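3-hydroxyadipyl-CoA dehydrogenase (Escherichia coli, PDB 3MOG) oxidises (3S)-3-hydroxyadipyl-CoA to 3-oxoadipyl-CoA with NAD+ as hydride acceptor, a step in the breakdown of phenylacetate. Local coordinates at residues C[233-238]-C[283-288]; C[241-246]-C[263-268]; C[196-201]-C[423-428]. All coordinates share one frame; numbering follows the deposited sequence.

Contact 1 of 3, residues C[233-238]-C[283-288]; sequences LTDLIG and YDWRAE
Asp235 and Trp285 meet through one carboxylate oxygen and the indole N-H, with the carboxylate and ring planes 54° apart. NE1 of Trp285 lies 2.8 Å from OD2 of Asp235, and the N-H...O angle of 164° makes the bond nearly straight. The oxygen sits almost in the indole plane, as an N-H that points outward along that plane requires, whereas the indole reaches OD2 from above the carboxylate plane. A second donor uses the same atom: the backbone N of Tyr283 is 2.8 Å from OD2 of Asp235 and arrives on the syn side, closer to the carboxylate plane. Two short bonds at different elevations therefore grip a single oxygen, while OD1 is taken up by Val282 N and Gln239 NE2, which together should fix the rotation of the group and probably favour its ionised form. OD2 of Asp235 also lies near the plane of the Tyr283 ring, at its edge, 3.4 Å from CD1 of Tyr283; that ring extends away to hydrogen-bond Asp217 through its hydroxyl. Beyond the polar centre, Leu236 and Trp285 cross at about a right angle, with CD1 of Leu236 3.7 Å from CH2 of Trp285. The contact thus pins the loop after helix 263-270 to helix 230-237, whose Leu233, Thr234 and Ile237 pack against helix 196-207, while Tyr283 touches helix 213-223.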
loop_
_atom_site.group_PDB
_atom_site.type_symbol
_atom_site.label_atom_id
_atom_site.label_comp_id
_atom_site.label_asym_id
_atom_site.label_seq_id
_atom_site.Cartn_x
_atom_site.Cartn_y
_atom_site.Cartn_z
ATOM N N LEU C 233 27.647 0.267 -6.534
ATOM C CA LEU C 233 27.513 1.306 -5.504
ATOM C C LEU C 233 26.778 0.801 -4.260
ATOM O O LEU C 233 27.160 1.144 -3.149
ATOM C CB LEU C 233 26.828 2.566 -6.056
ATOM C CG LEU C 233 26.770 3.833 -5.190
ATOM C CD1 LEU C 233 28.151 4.429 -4.998
ATOM C CD2 LEU C 233 25.839 4.869 -5.791
ATOM N N THR C 234 25.757 -0.035 -4.424
ATOM C CA THR C 234 25.142 -0.653 -3.234
ATOM C C THR C 234 26.105 -1.593 -2.485
ATOM O O THR C 234 26.073 -1.651 -1.251
ATOM C CB THR C 234 23.818 -1.396 -3.523
ATOM O OG1 THR C 234 24.044 -2.518 -4.386
ATOM C CG2 THR C 234 22.799 -0.471 -4.149
ATOM N N ASP C 235 26.951 -2.317 -3.229
ATOM C CA ASP C 235 28.008 -3.158 -2.632
ATOM C C ASP C 235 29.036 -2.317 -1.872
ATOM O O ASP C 235 29.530 -2.724 -0.827
ATOM C CB ASP C 235 28.713 -4.023 -3.689
ATOM C CG ASP C 235 28.153 -5.448 -3.776
ATOM O OD1 ASP C 235 27.066 -5.711 -3.221
ATOM O OD2 ASP C 235 28.810 -6.316 -4.409
ATOM N N LEU C 236 29.320 -1.124 -2.381
ATOM C CA LEU C 236 30.277 -0.228 -1.742
ATOM C C LEU C 236 29.700 0.637 -0.632
ATOM O O LEU C 236 30.438 1.098 0.230
ATOM C CB LEU C 236 30.949 0.650 -2.792
ATOM C CG LEU C 236 32.399 0.274 -3.083
ATOM C CD1 LEU C 236 32.684 0.350 -4.567
ATOM C CD2 LEU C 236 33.357 1.170 -2.285
ATOM N N ILE C 237 28.395 0.897 -0.667
ATOM C CA ILE C 237 27.735 1.604 0.428
ATOM C C ILE C 237 27.500 0.593 1.551
ATOM O O ILE C 237 27.631 0.914 2.735
ATOM C CB ILE C 237 26.416 2.302 -0.025
ATOM C CG1 ILE C 237 26.726 3.520 -0.901
ATOM C CG2 ILE C 237 25.583 2.789 1.179
ATOM C CD1 ILE C 237 25.500 4.121 -1.584
ATOM N N GLY C 238 27.191 -0.638 1.164
ATOM C CA GLY C 238 26.867 -1.677 2.127
ATOM C C GLY C 238 25.391 -1.957 2.027
ATOM O O GLY C 238 24.571 -1.066 2.274
ATOM N N TYR C 283 28.333 -8.701 -5.867
ATOM C CA TYR C 283 29.596 -9.153 -6.423
ATOM C C TYR C 283 30.465 -9.844 -5.389
ATOM O O TYR C 283 30.258 -9.695 -4.178
ATOM C CB TYR C 283 30.372 -7.966 -6.986
ATOM C CG TYR C 283 29.643 -7.262 -8.086
ATOM C CD1 TYR C 283 28.965 -6.070 -7.837
ATOM C CD2 TYR C 283 29.611 -7.790 -9.375
ATOM C CE1 TYR C 283 28.282 -5.416 -8.847
ATOM C CE2 TYR C 283 28.931 -7.142 -10.394
ATOM C CZ TYR C 283 28.266 -5.947 -10.119
ATOM O OH TYR C 283 27.582 -5.286 -11.114
ATOM N N ASP C 284 31.446 -10.589 -5.901
ATOM C CA ASP C 284 32.524 -11.170 -5.106
ATOM C C ASP C 284 33.667 -10.173 -5.087
ATOM O O ASP C 284 34.180 -9.788 -6.141
ATOM C CB ASP C 284 32.987 -12.487 -5.734
ATOM C CG ASP C 284 33.596 -13.432 -4.726
ATOM O OD1 ASP C 284 34.514 -13.008 -3.987
ATOM O OD2 ASP C 284 33.149 -14.600 -4.673
ATOM N N TRP C 285 34.063 -9.747 -3.894
ATOM C CA TRP C 285 35.090 -8.718 -3.772
ATOM C C TRP C 285 36.501 -9.266 -3.517
ATOM O O TRP C 285 37.462 -8.497 -3.386
ATOM C CB TRP C 285 34.671 -7.669 -2.743
ATOM C CG TRP C 285 33.569 -6.806 -3.274
ATOM C CD1 TRP C 285 32.225 -7.062 -3.220
ATOM C CD2 TRP C 285 33.712 -5.571 -3.980
ATOM N NE1 TRP C 285 31.526 -6.054 -3.836
ATOM C CE2 TRP C 285 32.411 -5.123 -4.309
ATOM C CE3 TRP C 285 34.814 -4.791 -4.359
ATOM C CZ2 TRP C 285 32.179 -3.928 -4.999
ATOM C CZ3 TRP C 285 34.584 -3.601 -5.049
ATOM C CH2 TRP C 285 33.273 -3.184 -5.362
ATOM N N ARG C 286 36.613 -10.592 -3.478
ATOM C CA ARG C 286 37.905 -11.270 -3.372
ATOM C C ARG C 286 38.606 -11.241 -4.735
ATOM O O ARG C 286 39.665 -10.616 -4.883
ATOM C CB ARG C 286 37.722 -12.705 -2.871
ATOM C CG ARG C 286 36.901 -12.803 -1.593
ATOM C CD ARG C 286 36.373 -14.211 -1.378
ATOM N NE ARG C 286 35.079 -14.212 -0.695
ATOM C CZ ARG C 286 34.915 -14.209 0.626
ATOM N NH1 ARG C 286 35.966 -14.207 1.438
ATOM N NH2 ARG C 286 33.693 -14.209 1.137
ATOM N N ALA C 287 37.999 -11.908 -5.721
ATOM C CA ALA C 287 38.446 -11.853 -7.116
ATOM C C ALA C 287 38.214 -10.455 -7.691
ATOM O O ALA C 287 37.155 -9.860 -7.476
ATOM C CB ALA C 287 37.719 -12.904 -7.952
ATOM N N GLU C 288 39.208 -9.938 -8.412
ATOM C CA GLU C 288 39.165 -8.569 -8.947
ATOM C C GLU C 288 38.132 -8.388 -10.068
ATOM O O GLU C 288 37.691 -9.369 -10.684
ATOM C CB GLU C 288 40.557 -8.121 -9.406
ATOM C CG GLU C 288 41.543 -7.892 -8.260
ATOM C CD GLU C 288 42.860 -7.271 -8.710
ATOM O OE1 GLU C 288 43.349 -7.612 -9.810
ATOM O OE2 GLU C 288 43.411 -6.444 -7.951
#

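Contact 2 of 3, residues C[241-246]-C[263-268]; sequences VNFAVT and LVQQEL
Gln265 reaches across to Phe243 and Asn242 with CG anti to its backbone N (chi1 -164°) and the chain extended beyond, which carries the amide from helix 263-270 to helix 239-252. Its CB starts 3.9 Å from CD1 of Phe243, and CG keeps beside the same ring atom. CD lies 3.7 Å from CB of Phe243; the two side chains run past each other in opposite directions, ring and amide planes 78° apart. At the tip the amide divides its work. OE1 of Gln265 lies in the plane of the Phe243 ring at its edge, 3.3 Å from CD1 of Phe243, and accepts from a water that also takes a hydrogen bond from Thr246 OG1. NE2 of Gln265 donates to OD1 of Asn242 at 2.8 Å, in the plane of the Asn242 carbonyl, on a lone pair of OD1; it also hydrogen-bonds Gln239 OE1. The helices belong to the all-helical C-terminal part of a 3-hydroxyacyl-CoA dehydrogenase, and these segments cross at 133° with axes 10.2 Å apart, a spacing wide enough for the glutamine and the ring to lie between them. Next along the helix, CA of Gln266 stands over a face of the Phe243 ring, 4.1 Å from its centroid, in a CH-pi contact, and CB of Gln266 is 3.6 Å from CZ of Phe243. Gln266 also packs on Trp254 of a second subunit.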
loop_
_atom_site.group_PDB
_atom_site.type_symbol
_atom_site.label_atom_id
_atom_site.label_comp_id
_atom_site.label_asym_id
_atom_site.label_seq_id
_atom_site.Cartn_x
_atom_site.Cartn_y
_atom_site.Cartn_z
ATOM N N VAL C 241 23.097 -0.820 4.770
ATOM C CA VAL C 241 22.900 0.629 4.897
ATOM C C VAL C 241 21.914 1.144 3.838
ATOM O O VAL C 241 20.962 1.864 4.166
ATOM C CB VAL C 241 24.255 1.402 4.824
ATOM C CG1 VAL C 241 24.049 2.920 4.982
ATOM C CG2 VAL C 241 25.238 0.891 5.896
ATOM N N ASN C 242 22.122 0.733 2.586
ATOM C CA ASN C 242 21.323 1.220 1.462
ATOM C C ASN C 242 19.886 0.719 1.550
ATOM O O ASN C 242 18.956 1.471 1.264
ATOM C CB ASN C 242 22.029 0.896 0.135
ATOM C CG ASN C 242 21.196 1.209 -1.103
ATOM O OD1 ASN C 242 20.413 0.370 -1.564
ATOM N ND2 ASN C 242 21.420 2.393 -1.695
ATOM N N PHE C 243 19.720 -0.527 2.006
ATOM C CA PHE C 243 18.408 -1.153 2.194
ATOM C C PHE C 243 17.656 -0.500 3.341
ATOM O O PHE C 243 16.426 -0.387 3.290
ATOM C CB PHE C 243 18.566 -2.659 2.459
ATOM C CG PHE C 243 17.260 -3.423 2.603
ATOM C CD1 PHE C 243 16.480 -3.717 1.489
ATOM C CD2 PHE C 243 16.857 -3.908 3.844
ATOM C CE1 PHE C 243 15.295 -4.452 1.599
ATOM C CE2 PHE C 243 15.665 -4.648 3.983
ATOM C CZ PHE C 243 14.882 -4.918 2.859
ATOM N N ALA C 244 18.392 -0.081 4.371
ATOM C CA ALA C 244 17.788 0.582 5.538
ATOM C C ALA C 244 17.241 1.953 5.160
ATOM O O ALA C 244 16.191 2.353 5.657
ATOM C CB ALA C 244 18.794 0.708 6.701
ATOM N N VAL C 245 17.954 2.661 4.284
ATOM C CA VAL C 245 17.470 3.939 3.744
ATOM C C VAL C 245 16.194 3.741 2.897
ATOM O O VAL C 245 15.184 4.408 3.128
ATOM C CB VAL C 245 18.592 4.714 2.989
ATOM C CG1 VAL C 245 18.031 5.953 2.320
ATOM C CG2 VAL C 245 19.742 5.106 3.962
ATOM N N THR C 246 16.234 2.794 1.961
ATOM C CA THR C 246 15.072 2.439 1.136
ATOM C C THR C 246 13.829 2.137 1.970
ATOM O O THR C 246 12.753 2.701 1.719
ATOM C CB THR C 246 15.393 1.232 0.201
ATOM O OG1 THR C 246 16.290 1.652 -0.818
ATOM C CG2 THR C 246 14.137 0.660 -0.487
ATOM N N LEU C 263 12.984 -7.857 -2.755
ATOM C CA LEU C 263 13.264 -9.156 -2.105
ATOM C C LEU C 263 14.682 -9.644 -2.424
ATOM O O LEU C 263 15.252 -10.422 -1.667
ATOM C CB LEU C 263 12.265 -10.246 -2.509
ATOM C CG LEU C 263 10.789 -10.109 -2.146
ATOM C CD1 LEU C 263 10.015 -10.948 -3.135
ATOM C CD2 LEU C 263 10.456 -10.509 -0.692
ATOM N N VAL C 264 15.238 -9.182 -3.546
ATOM C CA VAL C 264 16.603 -9.518 -3.932
ATOM C C VAL C 264 17.598 -8.835 -3.007
ATOM O O VAL C 264 18.574 -9.459 -2.584
ATOM C CB VAL C 264 16.906 -9.155 -5.411
ATOM C CG1 VAL C 264 18.319 -9.611 -5.808
ATOM C CG2 VAL C 264 15.881 -9.785 -6.319
ATOM N N GLN C 265 17.337 -7.574 -2.666
ATOM C CA GLN C 265 18.197 -6.865 -1.720
ATOM C C GLN C 265 18.026 -7.386 -0.300
ATOM O O GLN C 265 19.018 -7.624 0.388
ATOM C CB GLN C 265 17.994 -5.345 -1.764
ATOM C CG GLN C 265 19.146 -4.597 -1.088
ATOM C CD GLN C 265 19.022 -3.084 -1.141
ATOM O OE1 GLN C 265 17.920 -2.537 -1.217
ATOM N NE2 GLN C 265 20.164 -2.395 -1.060
ATOM N N GLN C 266 16.774 -7.554 0.122
ATOM C CA GLN C 266 16.450 -8.093 1.443
ATOM C C GLN C 266 17.190 -9.403 1.675
ATOM O O GLN C 266 17.814 -9.575 2.709
ATOM C CB GLN C 266 14.935 -8.339 1.605
ATOM C CG GLN C 266 14.564 -8.733 3.044
ATOM C CD GLN C 266 13.084 -8.876 3.307
ATOM O OE1 GLN C 266 12.536 -8.166 4.142
ATOM N NE2 GLN C 266 12.430 -9.807 2.617
ATOM N N GLU C 267 17.110 -10.309 0.701
ATOM C CA GLU C 267 17.807 -11.597 0.755
ATOM C C GLU C 267 19.307 -11.463 1.005
ATOM O O GLU C 267 19.865 -12.229 1.796
ATOM C CB GLU C 267 17.563 -12.406 -0.523
ATOM C CG GLU C 267 17.904 -13.875 -0.402
ATOM C CD GLU C 267 16.749 -14.723 0.111
ATOM O OE1 GLU C 267 15.926 -14.235 0.927
ATOM O OE2 GLU C 267 16.678 -15.897 -0.312
ATOM N N LEU C 268 19.940 -10.484 0.347
ATOM C CA LEU C 268 21.368 -10.229 0.527
ATOM C C LEU C 268 21.710 -9.720 1.932
ATOM O O LEU C 268 22.766 -10.063 2.479
ATOM C CB LEU C 268 21.905 -9.257 -0.535
ATOM C CG LEU C 268 21.984 -9.670 -2.018
ATOM C CD1 LEU C 268 22.630 -8.536 -2.813
ATOM C CD2 LEU C 268 22.748 -10.978 -2.254
HETATM O O HOH W 1 18.158 0.026 -2.329
#

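Contact 3 of 3, residues C[196-201]-C[423-428]; sequences RPYYSE and VNYPYG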
loop_
_atom_site.group_PDB
_atom_site.type_symbol
_atom_site.label_atom_id
_atom_site.label_comp_id
_atom_site.label_asym_id
_atom_site.label_seq_id
_atom_site.Cartn_x
_atom_site.Cartn_y
_atom_site.Cartn_z
ATOM N N ARG C 196 16.508 7.304 -4.842
ATOM C CA ARG C 196 15.882 5.981 -4.692
ATOM C C ARG C 196 15.672 5.162 -5.994
ATOM O O ARG C 196 16.002 3.973 -6.015
ATOM C CB ARG C 196 14.572 6.068 -3.894
ATOM C CG ARG C 196 14.706 6.305 -2.385
ATOM C CD ARG C 196 15.622 5.266 -1.713
ATOM N NE ARG C 196 16.958 5.817 -1.458
ATOM C CZ ARG C 196 18.017 5.105 -1.099
ATOM N NH1 ARG C 196 17.926 3.785 -0.947
ATOM N NH2 ARG C 196 19.176 5.718 -0.889
ATOM N N PRO C 197 15.147 5.780 -7.085
ATOM C CA PRO C 197 14.968 4.908 -8.278
ATOM C C PRO C 197 16.246 4.512 -9.016
ATOM O O PRO C 197 16.213 3.620 -9.871
ATOM C CB PRO C 197 14.040 5.716 -9.185
ATOM C CG PRO C 197 14.106 7.112 -8.683
ATOM C CD PRO C 197 14.422 7.065 -7.229
ATOM N N TYR C 198 17.366 5.152 -8.681
ATOM C CA TYR C 198 18.633 4.738 -9.256
ATOM C C TYR C 198 18.929 3.311 -8.789
ATOM O O TYR C 198 19.338 2.470 -9.590
ATOM C CB TYR C 198 19.764 5.710 -8.908
ATOM C CG TYR C 198 21.068 5.406 -9.614
ATOM C CD1 TYR C 198 21.130 5.367 -11.005
ATOM C CD2 TYR C 198 22.247 5.173 -8.891
ATOM C CE1 TYR C 198 22.312 5.079 -11.663
ATOM C CE2 TYR C 198 23.436 4.892 -9.540
ATOM C CZ TYR C 198 23.456 4.842 -10.927
ATOM O OH TYR C 198 24.613 4.564 -11.588
ATOM N N TYR C 199 18.645 3.027 -7.514
ATOM C CA TYR C 199 18.866 1.695 -6.973
ATOM C C TYR C 199 17.755 0.737 -7.337
ATOM O O TYR C 199 18.023 -0.398 -7.719
ATOM C CB TYR C 199 19.077 1.736 -5.458
ATOM C CG TYR C 199 20.124 2.736 -5.068
ATOM C CD1 TYR C 199 19.772 3.892 -4.368
ATOM C CD2 TYR C 199 21.457 2.562 -5.440
ATOM C CE1 TYR C 199 20.708 4.828 -4.020
ATOM C CE2 TYR C 199 22.424 3.512 -5.093
ATOM C CZ TYR C 199 22.034 4.639 -4.384
ATOM O OH TYR C 199 22.950 5.596 -4.027
ATOM N N SER C 200 16.512 1.196 -7.238
ATOM C CA SER C 200 15.370 0.290 -7.347
ATOM C C SER C 200 15.042 -0.154 -8.774
ATOM O O SER C 200 14.499 -1.256 -8.974
ATOM C CB SER C 200 14.138 0.877 -6.655
ATOM O OG SER C 200 13.637 1.994 -7.356
ATOM N N GLU C 201 15.375 0.669 -9.769
ATOM C CA GLU C 201 15.245 0.171 -11.150
ATOM C C GLU C 201 16.194 -1.009 -11.467
ATOM O O GLU C 201 15.783 -1.989 -12.111
ATOM C CB GLU C 201 15.308 1.293 -12.192
ATOM C CG GLU C 201 14.020 2.148 -12.248
ATOM C CD GLU C 201 12.755 1.335 -12.528
ATOM O OE1 GLU C 201 11.706 1.617 -11.913
ATOM O OE2 GLU C 201 12.798 0.417 -13.372
ATOM N N VAL C 423 25.549 13.078 -4.846
ATOM C CA VAL C 423 25.695 11.751 -5.435
ATOM C C VAL C 423 26.304 11.795 -6.826
ATOM O O VAL C 423 26.254 10.801 -7.549
ATOM C CB VAL C 423 24.340 10.986 -5.500
ATOM C CG1 VAL C 423 24.003 10.296 -4.159
ATOM C CG2 VAL C 423 23.243 11.924 -5.915
ATOM N N ASN C 424 26.864 12.944 -7.201
ATOM C CA ASN C 424 27.639 13.097 -8.446
ATOM C C ASN C 424 26.980 12.644 -9.749
ATOM O O ASN C 424 27.613 11.995 -10.580
ATOM C CB ASN C 424 29.037 12.491 -8.301
ATOM C CG ASN C 424 30.047 13.491 -7.789
ATOM O OD1 ASN C 424 30.578 14.297 -8.559
ATOM N ND2 ASN C 424 30.321 13.447 -6.488
ATOM N N TYR C 425 25.701 12.987 -9.912
ATOM C CA TYR C 425 24.956 12.679 -11.138
ATOM C C TYR C 425 25.476 13.641 -12.208
ATOM O O TYR C 425 25.812 14.776 -11.880
ATOM C CB TYR C 425 23.446 12.859 -10.903
ATOM C CG TYR C 425 22.775 11.743 -10.105
ATOM C CD1 TYR C 425 23.519 10.722 -9.529
ATOM C CD2 TYR C 425 21.389 11.730 -9.913
ATOM C CE1 TYR C 425 22.900 9.694 -8.803
ATOM C CE2 TYR C 425 20.765 10.712 -9.184
ATOM C CZ TYR C 425 21.537 9.706 -8.622
ATOM O OH TYR C 425 20.955 8.696 -7.892
ATOM N N PRO C 426 25.554 13.196 -13.480
ATOM C CA PRO C 426 26.200 14.036 -14.502
ATOM C C PRO C 426 25.385 15.268 -14.895
ATOM O O PRO C 426 25.915 16.175 -15.504
ATOM C CB PRO C 426 26.355 13.081 -15.692
ATOM C CG PRO C 426 25.201 12.111 -15.528
ATOM C CD PRO C 426 25.081 11.916 -14.042
ATOM N N TYR C 427 24.098 15.280 -14.568
ATOM C CA TYR C 427 23.281 16.482 -14.646
ATOM C C TYR C 427 22.363 16.437 -13.457
ATOM O O TYR C 427 22.018 15.343 -12.995
ATOM C CB TYR C 427 22.440 16.500 -15.938
ATOM C CG TYR C 427 23.267 16.383 -17.201
ATOM C CD1 TYR C 427 23.478 15.138 -17.807
ATOM C CD2 TYR C 427 23.857 17.509 -17.774
ATOM C CE1 TYR C 427 24.255 15.011 -18.948
ATOM C CE2 TYR C 427 24.648 17.401 -18.928
ATOM C CZ TYR C 427 24.831 16.149 -19.506
ATOM O OH TYR C 427 25.577 16.021 -20.633
ATOM N N GLY C 428 21.964 17.607 -12.955
ATOM C CA GLY C 428 20.822 17.670 -12.051
ATOM C C GLY C 428 19.599 17.203 -12.833
ATOM O O GLY C 428 19.477 17.513 -14.017
HETATM O O HOH W 2 23.084 7.520 -6.290
#
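Tyr425 and Tyr198 have the most surface buried here, and they meet edge-to-face: the edge of Tyr425 is directed at the face of Tyr198, with ring centroids 5.7 Å apart and planes at 58°. The nearest atoms are the hydroxyl of Tyr425 and CB of Tyr198, OH to CB 3.4 Å, and the same OH is 3.7 Å from CG of Tyr198. The phenol oxygen therefore lies by the root of the other side chain, and the two run past each other in opposite directions. Tyr198 holds CG anti to its backbone N (chi1 -173°), which lays the ring alongside the Tyr425 phenol; its own hydroxyl goes on to hydrogen-bond Met228 O. Each of the two segments falls in a 3-hydroxyacyl-CoA dehydrogenase C-terminal domain, the first in the copy covering roughly residues 188-285 and the second in that covering roughly 387-477, so this tyrosine pair joins the two related helical domains of one chain. Phe226 meets both rings, edge-to-face with Tyr425, which makes the site an aromatic cluster. The third participant is Tyr199: a water lies 2.9 Å from OH of Tyr425 and 3.0 Å from OH of Tyr199, bridging the two phenols. On one face of the Tyr425 ring CG2 of Val423 stands 3.6 Å above the plane, offset toward the rim.

Helix 196-207 links the three sites. From contact 3, Tyr199 packs against contact 1, with its OH 3.5 Å from CD2 of Leu233, and against contact 2, with its CE1 3.4 Å from ND2 of Asn242. Arg196 adds a polar tie, NH1 lying 2.7 Å from OG1 of Thr246, a probable hydrogen bond. Contacts 1 and 2 adjoin through consecutive helices, CG2 of Thr234 being 3.6 Å from OD1 of Asn242. Their centres are about 14 Å apart, against about 19 Å between contacts 1 and 3. Contacts 1 and 2 lie within the first C-terminal domain; contact 3 joins it to the second. A glycerol, probably from the crystallisation liquor, lies about 3 Å from the Trp285 side chain.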